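Local coordinates for alpha-l-arabinofuranosidase domain protein (Thermotoga maritima, PDB 4ATW), which probably removes terminal non-reducing alpha-L-arabinofuranosyl residues from arabinosides by hydrolysis, as a thermostable arabinofuranosidase, at residues 285-290 / 299-304; 3-8 / 420-425; 63-68 / 107-112; 217-222 / 261-266. All blocks are in the same frame, centred on the assembly; numbering follows the deposited sequence.

Contact 1: residues 285-290 / 299-304; sequences WYRVSD and LKDGIF
The Y286 ring carries the R287 chain on one face, CG of R287 lying 3.7 Å above the ring plane and over its centre. R287 then bends at chi3 (-89°), which brings its guanidinium back against the tyrosine, so that CE1 of Y286 stands over the middle of one guanidinium face. The edge of the guanidinium is given to D301: R287 NH2 makes a salt bridge to D301 OD2, with the carboxylate turned 80° from the guanidinium plane and OD2 met from above the plane of the carboxylate. The W285 indole is held separately, its NE1 donating in the ring plane to V288 O at 2.7 Å, which ties the loop to itself.

K300 comes in tip to tip, bent at chi3 and chi4. Its NZ binds D301 OD1 at 2.9 Å and makes a weak hydrogen bond to Y286 OH at 3.3 Å. R287 NH1 is 3.6 Å from K300 NZ, a like-charge approach probably offset by D301, which bridges R287 NH2 and K300 NZ, and by D298 at R287 NH1. E295 pairs with R287 NE, and D241 OD1 is hydrogen-bonded to Y286 OH. The whole is a salt-bridge network joining the loop that follows strand 276-284 to the first turn of helix 299-313, the seventh strand and its following helix in a TIM barrel.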
# COMPACT_ATOMS: atom_id res chain seq x y z
N TRP A 285 -8.09 3.01 -10.20
CA TRP A 285 -9.25 3.79 -9.87
C TRP A 285 -9.62 4.66 -11.05
O TRP A 285 -8.96 5.65 -11.34
CB TRP A 285 -8.94 4.65 -8.65
CG TRP A 285 -10.00 5.65 -8.32
CD1 TRP A 285 -11.30 5.63 -8.74
CD2 TRP A 285 -9.86 6.81 -7.49
NE1 TRP A 285 -11.98 6.71 -8.22
CE2 TRP A 285 -11.12 7.45 -7.45
CE3 TRP A 285 -8.80 7.37 -6.78
CZ2 TRP A 285 -11.35 8.61 -6.73
CZ3 TRP A 285 -9.03 8.52 -6.07
CH2 TRP A 285 -10.30 9.13 -6.05
N TYR A 286 -10.68 4.28 -11.75
CA TYR A 286 -11.08 5.08 -12.89
C TYR A 286 -12.59 5.07 -13.06
O TYR A 286 -13.18 6.03 -13.54
CB TYR A 286 -10.29 4.64 -14.13
CG TYR A 286 -10.63 3.26 -14.62
CD1 TYR A 286 -10.28 2.12 -13.90
CD2 TYR A 286 -11.34 3.09 -15.81
CE1 TYR A 286 -10.62 0.84 -14.35
CE2 TYR A 286 -11.70 1.82 -16.28
CZ TYR A 286 -11.33 0.70 -15.54
OH TYR A 286 -11.64 -0.54 -16.04
N ARG A 287 -13.22 3.99 -12.59
CA ARG A 287 -14.65 3.83 -12.74
C ARG A 287 -15.60 4.67 -11.91
O ARG A 287 -16.45 5.37 -12.43
CB ARG A 287 -14.97 2.34 -12.55
CG ARG A 287 -14.44 1.45 -13.66
CD ARG A 287 -14.61 -0.03 -13.36
NE ARG A 287 -13.47 -0.54 -12.63
CZ ARG A 287 -12.70 -1.53 -13.06
NH1 ARG A 287 -12.96 -2.14 -14.21
NH2 ARG A 287 -11.65 -1.90 -12.35
N VAL A 288 -15.46 4.60 -10.60
CA VAL A 288 -16.32 5.33 -9.69
C VAL A 288 -15.71 6.68 -9.36
O VAL A 288 -14.51 6.81 -9.18
CB VAL A 288 -16.51 4.53 -8.38
CG1 VAL A 288 -17.54 5.19 -7.51
CG2 VAL A 288 -16.89 3.10 -8.69
N SER A 289 -16.54 7.70 -9.26
CA SER A 289 -16.04 9.01 -8.91
C SER A 289 -17.06 9.72 -8.04
O SER A 289 -17.49 10.81 -8.37
CB SER A 289 -15.74 9.83 -10.15
OG SER A 289 -16.73 9.64 -11.14
N ASP A 290 -17.44 9.08 -6.95
CA ASP A 290 -18.38 9.63 -5.99
C ASP A 290 -17.64 9.77 -4.67
O ASP A 290 -16.45 10.10 -4.67
CB ASP A 290 -19.55 8.68 -5.81
CG ASP A 290 -19.12 7.28 -5.37
OD1 ASP A 290 -18.11 7.15 -4.64
OD2 ASP A 290 -19.82 6.32 -5.75
N LEU A 299 -10.07 -9.07 -12.56
CA LEU A 299 -8.75 -9.71 -12.75
C LEU A 299 -7.70 -8.81 -13.41
O LEU A 299 -6.53 -8.85 -13.05
CB LEU A 299 -8.89 -11.00 -13.56
CG LEU A 299 -7.58 -11.75 -13.80
CD1 LEU A 299 -7.00 -12.26 -12.51
CD2 LEU A 299 -7.86 -12.89 -14.73
N LYS A 300 -8.13 -8.02 -14.40
CA LYS A 300 -7.25 -7.09 -15.09
C LYS A 300 -6.52 -6.28 -14.03
O LYS A 300 -5.29 -6.26 -14.01
CB LYS A 300 -8.09 -6.14 -15.94
CG LYS A 300 -7.32 -5.00 -16.58
CD LYS A 300 -8.26 -4.07 -17.38
CE LYS A 300 -8.84 -2.90 -16.55
NZ LYS A 300 -9.85 -3.25 -15.52
N ASP A 301 -7.29 -5.64 -13.14
CA ASP A 301 -6.74 -4.81 -12.09
C ASP A 301 -5.88 -5.60 -11.14
O ASP A 301 -4.85 -5.10 -10.68
CB ASP A 301 -7.87 -4.15 -11.33
CG ASP A 301 -8.82 -3.42 -12.24
OD1 ASP A 301 -8.35 -2.66 -13.12
OD2 ASP A 301 -10.05 -3.61 -12.09
N GLY A 302 -6.29 -6.82 -10.85
CA GLY A 302 -5.50 -7.66 -9.95
C GLY A 302 -4.10 -7.95 -10.48
O GLY A 302 -3.13 -8.07 -9.72
N ILE A 303 -4.00 -8.10 -11.80
CA ILE A 303 -2.72 -8.36 -12.44
C ILE A 303 -1.84 -7.12 -12.26
O ILE A 303 -0.66 -7.24 -11.95
CB ILE A 303 -2.90 -8.68 -13.95
CG1 ILE A 303 -3.55 -10.05 -14.10
CG2 ILE A 303 -1.57 -8.57 -14.68
CD1 ILE A 303 -2.82 -11.19 -13.42
N PHE A 304 -2.43 -5.93 -12.44
CA PHE A 304 -1.69 -4.69 -12.26
C PHE A 304 -1.11 -4.66 -10.86
O PHE A 304 0.05 -4.33 -10.65
CB PHE A 304 -2.60 -3.49 -12.46
CG PHE A 304 -2.02 -2.22 -11.91
CD1 PHE A 304 -1.13 -1.45 -12.67
CD2 PHE A 304 -2.28 -1.84 -10.60
CE1 PHE A 304 -0.50 -0.34 -12.13
CE2 PHE A 304 -1.66 -0.74 -10.05
CZ PHE A 304 -0.76 0.02 -10.82

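Contact 2: residues 3-8 / 420-425; sequences YRIVVD and VPIRVE
R4 and R423 lie side by side and point the same way, their guanidinium planes 79° apart. The R4 chain is extended from CG to NE, with CG anti to the backbone N (chi1 163°), and it crosses P421 at about a right angle, NH1 coming 3.7 Å from P421 CG. Its NH2 lies 3.5 Å from R423 CG, so one arginine tip rests on the aliphatic part of the other. The two positive groups are close, but E466, on the neighbouring strand, forms salt bridges with both R4 NH1 and R423 NE; R423 NH1 has a further carboxylate in E425 OE1. An alanine in place of R4, lacking the guanidinium that pairs with E466, would probably loosen the packing over R423 and P421.

V6 runs alongside R423 on one face, CG1 against R423 CG. The strands are parallel, 10° between their directions, and belong to the beta-sandwich characteristic of the C-terminal part of this enzyme family, to which the extreme N terminus contributes strand 4-8. V7 N donates to R423 O at 2.8 Å, nearly along the C=O axis, and E425 N to V7 O at 3.1 Å, whereas R423 N to I5 O is weak.

On the other face I5 and I422 also point the same way, I5 CG1 lying 3.7 Å from I422 CB. V7 meets V424 CG1 there, and I407 touches both. The I5 side chain crosses that of V420 obliquely, CG2 to CG2. At the far end D8 crosses E425 obliquely, D8 OD1 being 3.5 Å from E425 CB.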
# COMPACT_ATOMS: atom_id res chain seq x y z
N TYR A 3 11.38 -15.61 -24.79
CA TYR A 3 11.44 -15.21 -23.39
C TYR A 3 12.29 -16.23 -22.62
O TYR A 3 12.47 -17.37 -23.05
CB TYR A 3 10.05 -15.25 -22.75
CG TYR A 3 8.99 -14.54 -23.52
CD1 TYR A 3 8.43 -15.11 -24.66
CD2 TYR A 3 8.54 -13.28 -23.12
CE1 TYR A 3 7.45 -14.46 -25.40
CE2 TYR A 3 7.56 -12.60 -23.85
CZ TYR A 3 7.01 -13.19 -25.00
OH TYR A 3 6.03 -12.53 -25.74
N ARG A 4 12.80 -15.80 -21.47
CA ARG A 4 13.64 -16.66 -20.65
C ARG A 4 14.04 -15.92 -19.38
O ARG A 4 14.41 -14.74 -19.46
CB ARG A 4 14.90 -16.99 -21.45
CG ARG A 4 16.04 -17.52 -20.58
CD ARG A 4 17.28 -17.89 -21.38
NE ARG A 4 18.30 -18.47 -20.51
CZ ARG A 4 18.16 -19.59 -19.81
NH1 ARG A 4 17.03 -20.29 -19.87
NH2 ARG A 4 19.17 -20.04 -19.05
N ILE A 5 13.98 -16.61 -18.24
CA ILE A 5 14.40 -15.99 -16.98
C ILE A 5 15.49 -16.83 -16.28
O ILE A 5 15.50 -18.06 -16.40
CB ILE A 5 13.17 -15.71 -16.05
CG1 ILE A 5 12.69 -16.96 -15.35
CG2 ILE A 5 12.00 -15.19 -16.86
CD1 ILE A 5 11.29 -16.77 -14.84
N VAL A 6 16.40 -16.15 -15.57
CA VAL A 6 17.54 -16.79 -14.91
C VAL A 6 17.75 -16.30 -13.49
O VAL A 6 18.05 -15.14 -13.28
CB VAL A 6 18.81 -16.49 -15.70
CG1 VAL A 6 20.03 -17.05 -14.97
CG2 VAL A 6 18.68 -17.07 -17.10
N VAL A 7 17.65 -17.19 -12.52
CA VAL A 7 17.81 -16.83 -11.11
C VAL A 7 19.10 -17.40 -10.55
O VAL A 7 19.50 -18.49 -10.94
CB VAL A 7 16.68 -17.47 -10.25
CG1 VAL A 7 16.89 -17.15 -8.79
CG2 VAL A 7 15.35 -17.00 -10.72
N ASP A 8 19.74 -16.69 -9.63
CA ASP A 8 20.96 -17.20 -8.99
C ASP A 8 20.83 -17.00 -7.49
O ASP A 8 21.38 -16.05 -6.93
CB ASP A 8 22.20 -16.46 -9.49
CG ASP A 8 23.45 -16.87 -8.73
OD1 ASP A 8 23.52 -18.04 -8.32
OD2 ASP A 8 24.35 -16.02 -8.55
N VAL A 420 8.40 -20.21 -21.39
CA VAL A 420 9.75 -19.81 -20.99
C VAL A 420 10.60 -20.76 -20.17
O VAL A 420 10.16 -21.33 -19.16
CB VAL A 420 9.32 -18.57 -20.09
CG1 VAL A 420 8.17 -18.93 -19.19
CG2 VAL A 420 10.51 -18.07 -19.26
N PRO A 421 11.87 -20.92 -20.59
CA PRO A 421 12.86 -21.78 -19.92
C PRO A 421 13.48 -21.04 -18.76
O PRO A 421 14.32 -20.16 -18.96
CB PRO A 421 13.90 -22.01 -21.01
CG PRO A 421 13.88 -20.71 -21.73
CD PRO A 421 12.40 -20.38 -21.85
N ILE A 422 13.08 -21.36 -17.55
CA ILE A 422 13.64 -20.69 -16.39
C ILE A 422 14.91 -21.48 -16.03
O ILE A 422 15.08 -22.60 -16.49
CB ILE A 422 12.60 -20.65 -15.20
CG1 ILE A 422 12.69 -21.91 -14.36
CG2 ILE A 422 11.18 -20.62 -15.74
CD1 ILE A 422 13.85 -21.91 -13.34
N ARG A 423 15.82 -20.91 -15.25
CA ARG A 423 17.02 -21.65 -14.86
C ARG A 423 17.53 -21.11 -13.53
O ARG A 423 17.62 -19.89 -13.35
CB ARG A 423 18.09 -21.54 -15.93
CG ARG A 423 19.25 -20.61 -15.61
CD ARG A 423 20.48 -21.35 -15.07
NE ARG A 423 21.02 -22.33 -16.01
CZ ARG A 423 22.20 -22.95 -15.89
NH1 ARG A 423 22.99 -22.68 -14.86
NH2 ARG A 423 22.58 -23.84 -16.78
N VAL A 424 17.86 -22.00 -12.61
CA VAL A 424 18.32 -21.58 -11.30
C VAL A 424 19.72 -22.13 -11.00
O VAL A 424 19.84 -23.30 -10.64
CB VAL A 424 17.35 -22.10 -10.25
CG1 VAL A 424 17.55 -21.37 -8.96
CG2 VAL A 424 15.92 -21.95 -10.75
N GLU A 425 20.76 -21.31 -11.13
CA GLU A 425 22.15 -21.75 -10.89
C GLU A 425 22.35 -22.70 -9.71
O GLU A 425 22.16 -22.33 -8.54
CB GLU A 425 23.05 -20.54 -10.69
CG GLU A 425 23.03 -19.58 -11.87
CD GLU A 425 23.61 -20.19 -13.13
OE1 GLU A 425 24.25 -21.26 -13.03
OE2 GLU A 425 23.44 -19.61 -14.23

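Contact 3: residues 63-68 / 107-112; sequences PNLRWP and DEFIEY
Aromatic stacking carries this contact. The five-membered ring of W67 and the F109 ring form an offset stack, centroids 4.3 Å apart and planes only 11° from parallel. Both side chains have CG anti to the backbone N (chi1 175° for W67, 170° for F109), so each reaches out from its own backbone and they meet tip to tip.

The offset sets up CH-pi contacts in both directions. F109 CB sits 3.7 Å from the centroid of the W67 six-membered ring, almost straight above it, and W67 CB in turn lies over the face of the F109 ring, toward its rim. The opposite face of the indole takes CB of P68, which follows a cis peptide bond, so W67 is sandwiched. A serine in place of W67 would remove the indole that F109 stacks on, and would probably loosen the packing of helix 106-116 on strand 64-67.

Apolar packing is added by L65, whose CD2 is 3.7 Å from F109 CE1 and also leans on Y112 CD1 at 4.5 Å. The L65 carbonyl oxygen lies in the plane of the F109 ring, at its edge.

At its polar end W67 NE1 hydrogen-bonds H27 NE2. Strand 64-67 and helix 106-116, nearly antiparallel, belong to the beta-alpha-beta crossover that leads on to strand 119-123 in the parallel barrel sheet; P120 of that strand touches F109, and helix 51-58 packs against Y112.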
# COMPACT_ATOMS: atom_id res chain seq x y z
N PRO A 63 1.67 -5.37 7.20
CA PRO A 63 2.86 -4.86 7.88
C PRO A 63 2.66 -3.61 8.70
O PRO A 63 3.15 -3.50 9.82
CB PRO A 63 3.86 -4.59 6.75
CG PRO A 63 3.21 -5.08 5.50
CD PRO A 63 1.73 -4.98 5.78
N ASN A 64 1.96 -2.64 8.09
CA ASN A 64 1.67 -1.33 8.67
C ASN A 64 0.37 -0.83 8.06
O ASN A 64 0.08 -1.08 6.88
CB ASN A 64 2.77 -0.35 8.31
CG ASN A 64 2.89 -0.13 6.80
OD1 ASN A 64 2.13 0.65 6.22
ND2 ASN A 64 3.83 -0.82 6.16
N LEU A 65 -0.43 -0.12 8.84
CA LEU A 65 -1.70 0.38 8.34
C LEU A 65 -1.85 1.89 8.52
O LEU A 65 -1.74 2.39 9.63
CB LEU A 65 -2.87 -0.32 9.06
CG LEU A 65 -4.34 0.06 8.80
CD1 LEU A 65 -4.73 -0.14 7.34
CD2 LEU A 65 -5.20 -0.77 9.65
N ARG A 66 -2.13 2.58 7.42
CA ARG A 66 -2.30 4.03 7.42
C ARG A 66 -3.72 4.40 7.87
O ARG A 66 -4.68 3.69 7.60
CB ARG A 66 -2.00 4.58 6.03
CG ARG A 66 -1.57 6.04 6.00
CD ARG A 66 -1.26 6.48 4.59
NE ARG A 66 -1.23 7.92 4.47
CZ ARG A 66 -1.82 8.57 3.47
NH1 ARG A 66 -2.46 7.89 2.54
NH2 ARG A 66 -1.79 9.89 3.42
N TRP A 67 -3.84 5.52 8.58
CA TRP A 67 -5.12 5.98 9.10
C TRP A 67 -4.86 7.39 9.65
O TRP A 67 -3.73 7.73 10.03
CB TRP A 67 -5.54 5.00 10.22
CG TRP A 67 -6.79 5.37 10.99
CD1 TRP A 67 -8.09 5.13 10.62
CD2 TRP A 67 -6.87 6.14 12.18
NE1 TRP A 67 -8.95 5.71 11.50
CE2 TRP A 67 -8.23 6.33 12.48
CE3 TRP A 67 -5.92 6.68 13.03
CZ2 TRP A 67 -8.66 7.04 13.60
CZ3 TRP A 67 -6.35 7.40 14.14
CH2 TRP A 67 -7.71 7.57 14.41
N PRO A 68 -5.90 8.22 9.78
CA PRO A 68 -7.31 8.04 9.49
C PRO A 68 -7.58 8.46 8.08
O PRO A 68 -8.73 8.51 7.62
CB PRO A 68 -7.97 8.99 10.48
CG PRO A 68 -7.08 10.15 10.39
CD PRO A 68 -5.68 9.51 10.44
N ASP A 107 -7.82 5.35 19.80
CA ASP A 107 -7.73 4.14 20.63
C ASP A 107 -8.15 2.89 19.86
O ASP A 107 -7.46 1.87 19.87
CB ASP A 107 -8.60 4.26 21.89
CG ASP A 107 -7.98 5.14 22.99
OD1 ASP A 107 -6.74 5.32 22.97
OD2 ASP A 107 -8.76 5.63 23.86
N GLU A 108 -9.30 2.97 19.19
CA GLU A 108 -9.85 1.88 18.41
C GLU A 108 -8.94 1.47 17.24
O GLU A 108 -8.80 0.27 16.93
CB GLU A 108 -11.20 2.31 17.90
CG GLU A 108 -12.27 2.40 18.99
CD GLU A 108 -12.17 3.61 19.93
OE1 GLU A 108 -11.42 4.57 19.65
OE2 GLU A 108 -12.86 3.62 20.97
N PHE A 109 -8.32 2.44 16.58
CA PHE A 109 -7.43 2.15 15.47
C PHE A 109 -6.23 1.36 15.99
O PHE A 109 -5.93 0.29 15.48
CB PHE A 109 -6.95 3.46 14.79
CG PHE A 109 -5.84 3.26 13.79
CD1 PHE A 109 -6.07 2.60 12.60
CD2 PHE A 109 -4.54 3.68 14.08
CE1 PHE A 109 -5.03 2.34 11.71
CE2 PHE A 109 -3.48 3.43 13.20
CZ PHE A 109 -3.73 2.75 12.00
N ILE A 110 -5.54 1.88 17.00
CA ILE A 110 -4.38 1.17 17.52
C ILE A 110 -4.78 -0.25 17.96
O ILE A 110 -4.00 -1.18 17.79
CB ILE A 110 -3.76 1.92 18.73
CG1 ILE A 110 -3.26 3.29 18.29
CG2 ILE A 110 -2.59 1.12 19.30
CD1 ILE A 110 -2.12 3.24 17.30
N GLU A 111 -5.99 -0.41 18.51
CA GLU A 111 -6.45 -1.73 18.93
C GLU A 111 -6.51 -2.58 17.69
O GLU A 111 -5.88 -3.62 17.64
CB GLU A 111 -7.81 -1.66 19.58
CG GLU A 111 -8.05 -2.86 20.48
CD GLU A 111 -8.46 -2.46 21.91
OE1 GLU A 111 -9.64 -2.06 22.12
OE2 GLU A 111 -7.60 -2.53 22.82
N TYR A 112 -7.22 -2.12 16.66
CA TYR A 112 -7.30 -2.86 15.41
C TYR A 112 -5.91 -3.20 14.86
O TYR A 112 -5.70 -4.29 14.29
CB TYR A 112 -8.09 -2.08 14.37
CG TYR A 112 -8.68 -2.94 13.26
CD1 TYR A 112 -7.94 -3.31 12.15
CD2 TYR A 112 -9.98 -3.39 13.35
CE1 TYR A 112 -8.48 -4.12 11.16
CE2 TYR A 112 -10.53 -4.20 12.38
CZ TYR A 112 -9.78 -4.57 11.28
OH TYR A 112 -10.39 -5.47 10.37

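Contact 4: residues 217-222 / 261-266; sequences WNLRVL and KKLIDM
Two neighbouring helices of the outer layer of a (beta/alpha)8 barrel pack here, helix 215-225 and helix 250-265. Their short segments run broadly the same way, crossing at -41° with axes 9.8 Å apart at closest approach.

L263 makes the largest share of the contact. With CG anti to its carbonyl carbon (chi1 -65°), its two methyls divide the work: CD1 goes to the N218 side, 3.5 Å from ND2 and 3.9 Å from N218 CB, while CD2 lies 3.8 Å from L219 CD2. L219 crosses L263 at about a right angle, and its other methyl, CD1, rests against L263 CB. The contact with ND2 is one of van der Waals packing; the amide's OD1 is engaged by the backbone N of C212, consistent with ND2 being the end that faces the leucine.

Helix 215-225 leads into strand 231-238, and helix 250-265 follows it. I232 of that strand lies beneath the seam, touching N218, L222 and I264.

About one turn further along helix 215-225, L222 meets I264, the residue next to L263, again at about a right angle. I264 starts out from its backbone away from the partner helix, yet CG1 still lies 3.9 Å from L222 CD2 and 4.0 Å from L222 CD1. A270 of helix 268-272 touches both of these residues, and V267, just past the end of helix 250-265, touches L219 and L222.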
# COMPACT_ATOMS: atom_id res chain seq x y z
N TRP A 217 7.29 21.34 -6.57
CA TRP A 217 6.76 21.05 -5.24
C TRP A 217 7.77 20.16 -4.48
O TRP A 217 8.38 20.60 -3.50
CB TRP A 217 5.37 20.38 -5.35
CG TRP A 217 4.82 19.92 -4.01
CD1 TRP A 217 5.13 18.77 -3.36
CD2 TRP A 217 3.83 20.58 -3.20
NE1 TRP A 217 4.40 18.67 -2.19
CE2 TRP A 217 3.60 19.77 -2.07
CE3 TRP A 217 3.12 21.79 -3.31
CZ2 TRP A 217 2.69 20.12 -1.07
CZ3 TRP A 217 2.21 22.14 -2.30
CH2 TRP A 217 2.01 21.31 -1.21
N ASN A 218 7.94 18.93 -4.97
CA ASN A 218 8.87 17.98 -4.38
C ASN A 218 10.20 18.64 -4.04
O ASN A 218 10.68 18.61 -2.91
CB ASN A 218 9.15 16.84 -5.33
CG ASN A 218 7.93 16.07 -5.67
OD1 ASN A 218 6.95 16.05 -4.92
ND2 ASN A 218 7.98 15.39 -6.81
N LEU A 219 10.81 19.23 -5.06
CA LEU A 219 12.09 19.91 -4.91
C LEU A 219 12.10 20.96 -3.77
O LEU A 219 13.09 21.13 -3.04
CB LEU A 219 12.44 20.55 -6.25
CG LEU A 219 13.69 20.04 -6.98
CD1 LEU A 219 14.16 18.71 -6.52
CD2 LEU A 219 13.35 20.00 -8.41
N ARG A 220 10.98 21.65 -3.59
CA ARG A 220 10.92 22.63 -2.55
C ARG A 220 10.70 21.98 -1.22
O ARG A 220 11.04 22.53 -0.21
CB ARG A 220 9.83 23.61 -2.82
CG ARG A 220 10.05 24.84 -2.03
CD ARG A 220 10.10 25.99 -2.95
NE ARG A 220 11.31 26.02 -3.74
CZ ARG A 220 11.42 26.69 -4.89
NH1 ARG A 220 10.37 27.37 -5.38
NH2 ARG A 220 12.59 26.75 -5.52
N VAL A 221 10.12 20.80 -1.22
CA VAL A 221 9.91 20.11 0.04
C VAL A 221 11.23 19.50 0.42
O VAL A 221 11.67 19.64 1.54
CB VAL A 221 8.87 18.96 -0.07
CG1 VAL A 221 8.82 18.14 1.21
CG2 VAL A 221 7.50 19.53 -0.35
N LEU A 222 11.86 18.82 -0.51
CA LEU A 222 13.12 18.20 -0.17
C LEU A 222 14.14 19.24 0.23
O LEU A 222 14.95 19.02 1.15
CB LEU A 222 13.65 17.40 -1.36
CG LEU A 222 12.76 16.20 -1.65
CD1 LEU A 222 12.75 15.89 -3.12
CD2 LEU A 222 13.30 15.03 -0.84
N LYS A 261 12.89 9.68 -7.39
CA LYS A 261 14.14 9.21 -6.82
C LYS A 261 15.27 10.15 -7.17
O LYS A 261 16.03 10.60 -6.30
CB LYS A 261 14.47 7.82 -7.33
CG LYS A 261 15.56 7.13 -6.52
CD LYS A 261 16.87 7.86 -6.59
CE LYS A 261 18.03 6.92 -6.36
NZ LYS A 261 18.94 6.79 -7.57
N LYS A 262 15.37 10.47 -8.45
CA LYS A 262 16.43 11.37 -8.88
C LYS A 262 16.30 12.82 -8.36
O LYS A 262 17.30 13.50 -8.19
CB LYS A 262 16.52 11.36 -10.40
CG LYS A 262 17.04 10.05 -10.93
CD LYS A 262 18.57 10.07 -11.17
CE LYS A 262 19.40 10.34 -9.91
NZ LYS A 262 20.88 10.17 -10.10
N LEU A 263 15.09 13.29 -8.10
CA LEU A 263 14.94 14.64 -7.58
C LEU A 263 15.62 14.60 -6.25
O LEU A 263 16.39 15.47 -5.94
CB LEU A 263 13.49 15.03 -7.39
CG LEU A 263 12.64 15.13 -8.66
CD1 LEU A 263 11.17 15.18 -8.26
CD2 LEU A 263 13.00 16.33 -9.43
N ILE A 264 15.36 13.57 -5.46
CA ILE A 264 16.00 13.47 -4.16
C ILE A 264 17.51 13.54 -4.30
O ILE A 264 18.18 14.21 -3.53
CB ILE A 264 15.63 12.16 -3.45
CG1 ILE A 264 14.13 12.10 -3.24
CG2 ILE A 264 16.29 12.08 -2.07
CD1 ILE A 264 13.66 10.82 -2.59
N ASP A 265 18.06 12.83 -5.27
CA ASP A 265 19.50 12.84 -5.43
C ASP A 265 20.00 14.25 -5.65
O ASP A 265 21.13 14.58 -5.29
CB ASP A 265 19.92 11.97 -6.62
CG ASP A 265 19.90 10.50 -6.30
OD1 ASP A 265 19.59 10.11 -5.15
OD2 ASP A 265 20.20 9.73 -7.22
N MET A 266 19.15 15.10 -6.21
CA MET A 266 19.53 16.49 -6.52
C MET A 266 19.46 17.50 -5.36
O MET A 266 19.77 18.67 -5.55
CB MET A 266 18.70 17.00 -7.70
CG MET A 266 18.71 16.11 -8.91
SD MET A 266 17.79 16.89 -10.21
CE MET A 266 17.51 15.49 -11.39

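How the contacts relate
Starting at the N terminus, strand 4-8 pairs in parallel with strand 421-424, far along the chain, so contact 2 closes a loop of some 410 residues that contains the other three, and it stitches the start of the chain into the C-terminal beta-sandwich. Within that loop contacts 3, 4 and 1 follow one another in series, each closing before the next opens, and none cross. Contact 3 joins the second barrel strand to a helix, contact 4 two neighbouring outer helices, and contact 1 the loop after the seventh strand to the helix that follows it. Contacts 2 and 3 lie on opposite sides of the chain's centre, their centres about 41 Å apart.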